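Local coordinates for replication protein A (PDB 3E0E) that probably binds DNA through OB-fold domains, one of which makes up this fragment of the longer chain, at residues Y3-L8 with I16-V21. Residues are numbered along the deposited sequence; the frame is centred on the assembly and turned at random.
Sequences YKISEL and INAEVV
Ile16 and Ile5 meet because of how their torsions are set. In Ile16, chi1 58° places CG1 between the backbone N and the carbonyl carbon, and the extended second torsion beyond it carries CD1 to Ile5, while CG2 is left facing Tyr3 and Leu8. In Ile5, CG1 lies anti to its own carbonyl carbon (chi1 -67°), and the extended chain beyond it reaches back toward the strand. The two side chains cross obliquely, with Ile5 CG1 3.9 Å from Ile16 CD1; further along, Ile5 CD1 comes within 4.3 Å of Ala18 CB. Leu8 approaches Ile16 at about a right angle, its fork of methyls against one branch, with CD2 4.0 Å from Ile16 CG2. Tyr3 adds its CB to the same methyl, while its ring leads away from the strand.

The Tyr3 carbonyl lies beside this apolar group, its O 3.3 Å from Ile16 CG2. No direct hydrogen bond joins 3-8 to 16-21. Instead a water donates to Tyr3 O at 2.8 Å and accepts from Asn17 N at 3.1 Å, bridging the two backbones. The loop is braced from within: Lys4 N gives a fairly straight bond (162°) to Glu7 OE1, on the anti side of the carboxylate and tilted somewhat out of its plane, and Glu7 N returns to Lys4 O, closing the turn that enters the short 3-10 segment. Asp46 and Thr48 take the N-H groups of Ile5 and Ser6, while Ile51 packs on both Ile5 and Leu8.

In this OB-fold domain, then, the N-terminal loop lays its aliphatic side chains on the long strand 12-29. Cohesion between the two segments is chiefly apolar, and the water serves the polar backbone atoms at its margin.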
ATOM      1  N   TYR A   3       4.300  -9.576   7.649  1.00 19.17           N
ATOM      2  CA  TYR A   3       4.925  -8.600   8.523  1.00 17.04           C
ATOM      3  C   TYR A   3       3.973  -7.606   9.142  1.00 15.37           C
ATOM      4  O   TYR A   3       2.921  -7.297   8.584  1.00 13.90           O
ATOM      5  CB  TYR A   3       5.966  -7.799   7.745  1.00 15.61           C
ATOM      6  CG  TYR A   3       7.266  -8.514   7.493  1.00 15.67           C
ATOM      7  CD1 TYR A   3       8.182  -8.709   8.523  1.00 18.04           C
ATOM      8  CD2 TYR A   3       7.607  -8.944   6.218  1.00 13.15           C
ATOM      9  CE1 TYR A   3       9.412  -9.305   8.283  1.00 19.24           C
ATOM     10  CE2 TYR A   3       8.837  -9.542   5.967  1.00 15.96           C
ATOM     11  CZ  TYR A   3       9.734  -9.712   7.003  1.00 17.42           C
ATOM     12  OH  TYR A   3      10.976 -10.243   6.756  1.00 19.17           O
ATOM     13  N   LYS A   4       4.357  -7.118  10.313  1.00 14.51           N
ATOM     14  CA  LYS A   4       3.603  -6.074  10.977  1.00 13.04           C
ATOM     15  C   LYS A   4       4.357  -4.854  10.468  1.00 12.82           C
ATOM     16  O   LYS A   4       5.559  -4.934  10.192  1.00 11.71           O
ATOM     17  CB  LYS A   4       3.720  -6.193  12.498  1.00 13.31           C
ATOM     18  CG  LYS A   4       2.933  -7.356  13.090  1.00 18.01           C
ATOM     19  CD  LYS A   4       1.434  -7.165  12.873  1.00 19.85           C
ATOM     20  CE  LYS A   4       0.613  -8.257  13.542  1.00 23.63           C
ATOM     21  NZ  LYS A   4      -0.850  -8.023  13.361  1.00 23.51           N
ATOM     22  N   ILE A   5       3.669  -3.733  10.322  1.00 11.52           N
ATOM     23  CA  ILE A   5       4.310  -2.533   9.817  1.00 11.91           C
ATOM     24  C   ILE A   5       5.529  -2.124  10.641  1.00 13.24           C
ATOM     25  O   ILE A   5       6.503  -1.619  10.095  1.00 12.04           O
ATOM     26  CB  ILE A   5       3.295  -1.372   9.742  1.00 11.42           C
ATOM     27  CG1 ILE A   5       2.245  -1.687   8.668  1.00 11.76           C
ATOM     28  CG2 ILE A   5       4.008  -0.062   9.443  1.00 12.79           C
ATOM     29  CD1 ILE A   5       1.086  -0.695   8.599  1.00 12.19           C
ATOM     30  N   SER A   6       5.485  -2.367  11.949  1.00 15.74           N
ATOM     31  CA  SER A   6       6.607  -2.006  12.813  1.00 13.82           C
ATOM     32  C   SER A   6       7.848  -2.856  12.549  1.00 14.63           C
ATOM     33  O   SER A   6       8.953  -2.490  12.950  1.00 16.32           O
ATOM     34  CB  SER A   6       6.209  -2.144  14.284  1.00 14.45           C
ATOM     35  OG  SER A   6       5.891  -3.488  14.608  1.00 16.03           O
ATOM     36  N   GLU A   7       7.670  -3.986  11.870  1.00 14.11           N
ATOM     37  CA  GLU A   7       8.787  -4.879  11.585  1.00 14.74           C
ATOM     38  C   GLU A   7       9.459  -4.582  10.253  1.00 15.30           C
ATOM     39  O   GLU A   7      10.531  -5.108   9.961  1.00 14.18           O
ATOM     40  CB  GLU A   7       8.306  -6.331  11.599  1.00 16.79           C
ATOM     41  CG  GLU A   7       7.582  -6.720  12.877  1.00 17.17           C
ATOM     42  CD  GLU A   7       7.079  -8.153  12.851  1.00 21.48           C
ATOM     43  OE1 GLU A   7       6.380  -8.525  11.885  1.00 19.27           O
ATOM     44  OE2 GLU A   7       7.376  -8.907  13.802  1.00 22.15           O
ATOM     45  N   LEU A   8       8.832  -3.738   9.443  1.00 14.80           N
ATOM     46  CA  LEU A   8       9.393  -3.401   8.139  1.00 15.40           C
ATOM     47  C   LEU A   8      10.740  -2.686   8.228  1.00 16.80           C
ATOM     48  O   LEU A   8      10.990  -1.920   9.159  1.00 18.23           O
ATOM     49  CB  LEU A   8       8.406  -2.536   7.353  1.00 14.08           C
ATOM     50  CG  LEU A   8       7.056  -3.194   7.056  1.00 13.72           C
ATOM     51  CD1 LEU A   8       6.161  -2.193   6.345  1.00 14.70           C
ATOM     52  CD2 LEU A   8       7.258  -4.445   6.209  1.00 14.92           C
ATOM     53  N   ILE A  16       2.105  -7.218   4.103  1.00 10.82           N
ATOM     54  CA  ILE A  16       1.481  -6.759   5.337  1.00  9.52           C
ATOM     55  C   ILE A  16      -0.022  -6.801   5.111  1.00 10.71           C
ATOM     56  O   ILE A  16      -0.486  -6.638   3.981  1.00 10.07           O
ATOM     57  CB  ILE A  16       1.866  -5.300   5.713  1.00 10.04           C
ATOM     58  CG1 ILE A  16       1.484  -4.337   4.581  1.00  9.68           C
ATOM     59  CG2 ILE A  16       3.347  -5.222   6.052  1.00  8.95           C
ATOM     60  CD1 ILE A  16       1.636  -2.873   4.958  1.00 10.60           C
ATOM     61  N   ASN A  17      -0.776  -7.048   6.178  1.00  8.79           N
ATOM     62  CA  ASN A  17      -2.232  -7.070   6.101  1.00 10.11           C
ATOM     63  C   ASN A  17      -2.605  -5.824   6.874  1.00  9.95           C
ATOM     64  O   ASN A  17      -2.450  -5.776   8.095  1.00 10.85           O
ATOM     65  CB  ASN A  17      -2.801  -8.318   6.783  1.00  7.95           C
ATOM     66  CG  ASN A  17      -2.328  -9.593   6.129  1.00 11.89           C
ATOM     67  OD1 ASN A  17      -1.963  -9.601   4.953  1.00 12.56           O
ATOM     68  ND2 ASN A  17      -2.342 -10.688   6.882  1.00 13.98           N
ATOM     69  N   ALA A  18      -3.087  -4.813   6.165  1.00 10.23           N
ATOM     70  CA  ALA A  18      -3.390  -3.550   6.808  1.00 10.90           C
ATOM     71  C   ALA A  18      -4.651  -2.850   6.345  1.00 10.84           C
ATOM     72  O   ALA A  18      -5.132  -3.057   5.237  1.00 10.16           O
ATOM     73  CB  ALA A  18      -2.201  -2.612   6.638  1.00 13.49           C
ATOM     74  N   GLU A  19      -5.160  -1.995   7.223  1.00 11.79           N
ATOM     75  CA  GLU A  19      -6.349  -1.202   6.966  1.00 10.47           C
ATOM     76  C   GLU A  19      -5.997   0.017   6.118  1.00  9.60           C
ATOM     77  O   GLU A  19      -4.991   0.683   6.359  1.00 10.20           O
ATOM     78  CB  GLU A  19      -6.941  -0.733   8.301  1.00 13.16           C
ATOM     79  CG  GLU A  19      -7.954   0.392   8.177  1.00 16.80           C
ATOM     80  CD  GLU A  19      -8.327   0.996   9.518  1.00 18.73           C
ATOM     81  OE1 GLU A  19      -9.091   1.982   9.527  1.00 20.64           O
ATOM     82  OE2 GLU A  19      -7.858   0.493  10.562  1.00 18.80           O
ATOM     83  N   VAL A  20      -6.828   0.300   5.124  1.00  9.88           N
ATOM     84  CA  VAL A  20      -6.621   1.468   4.283  1.00 10.56           C
ATOM     85  C   VAL A  20      -7.268   2.622   5.054  1.00 10.73           C
ATOM     86  O   VAL A  20      -8.488   2.704   5.161  1.00 12.17           O
ATOM     87  CB  VAL A  20      -7.302   1.294   2.905  1.00 10.15           C
ATOM     88  CG1 VAL A  20      -7.131   2.565   2.078  1.00 11.88           C
ATOM     89  CG2 VAL A  20      -6.694   0.094   2.175  1.00 10.45           C
ATOM     90  N   VAL A  21      -6.434   3.488   5.622  1.00 12.64           N
ATOM     91  CA  VAL A  21      -6.910   4.629   6.400  1.00 15.45           C
ATOM     92  C   VAL A  21      -7.259   5.781   5.474  1.00 16.70           C
ATOM     93  O   VAL A  21      -8.139   6.597   5.764  1.00 17.73           O
ATOM     94  CB  VAL A  21      -5.834   5.101   7.388  1.00 17.36           C
ATOM     95  CG1 VAL A  21      -6.337   6.312   8.171  1.00 19.18           C
ATOM     96  CG2 VAL A  21      -5.464   3.964   8.326  1.00 18.85           C
TER
HETATM   97  O   HOH W   1       0.537  -8.715   8.484  1.00 40.01           O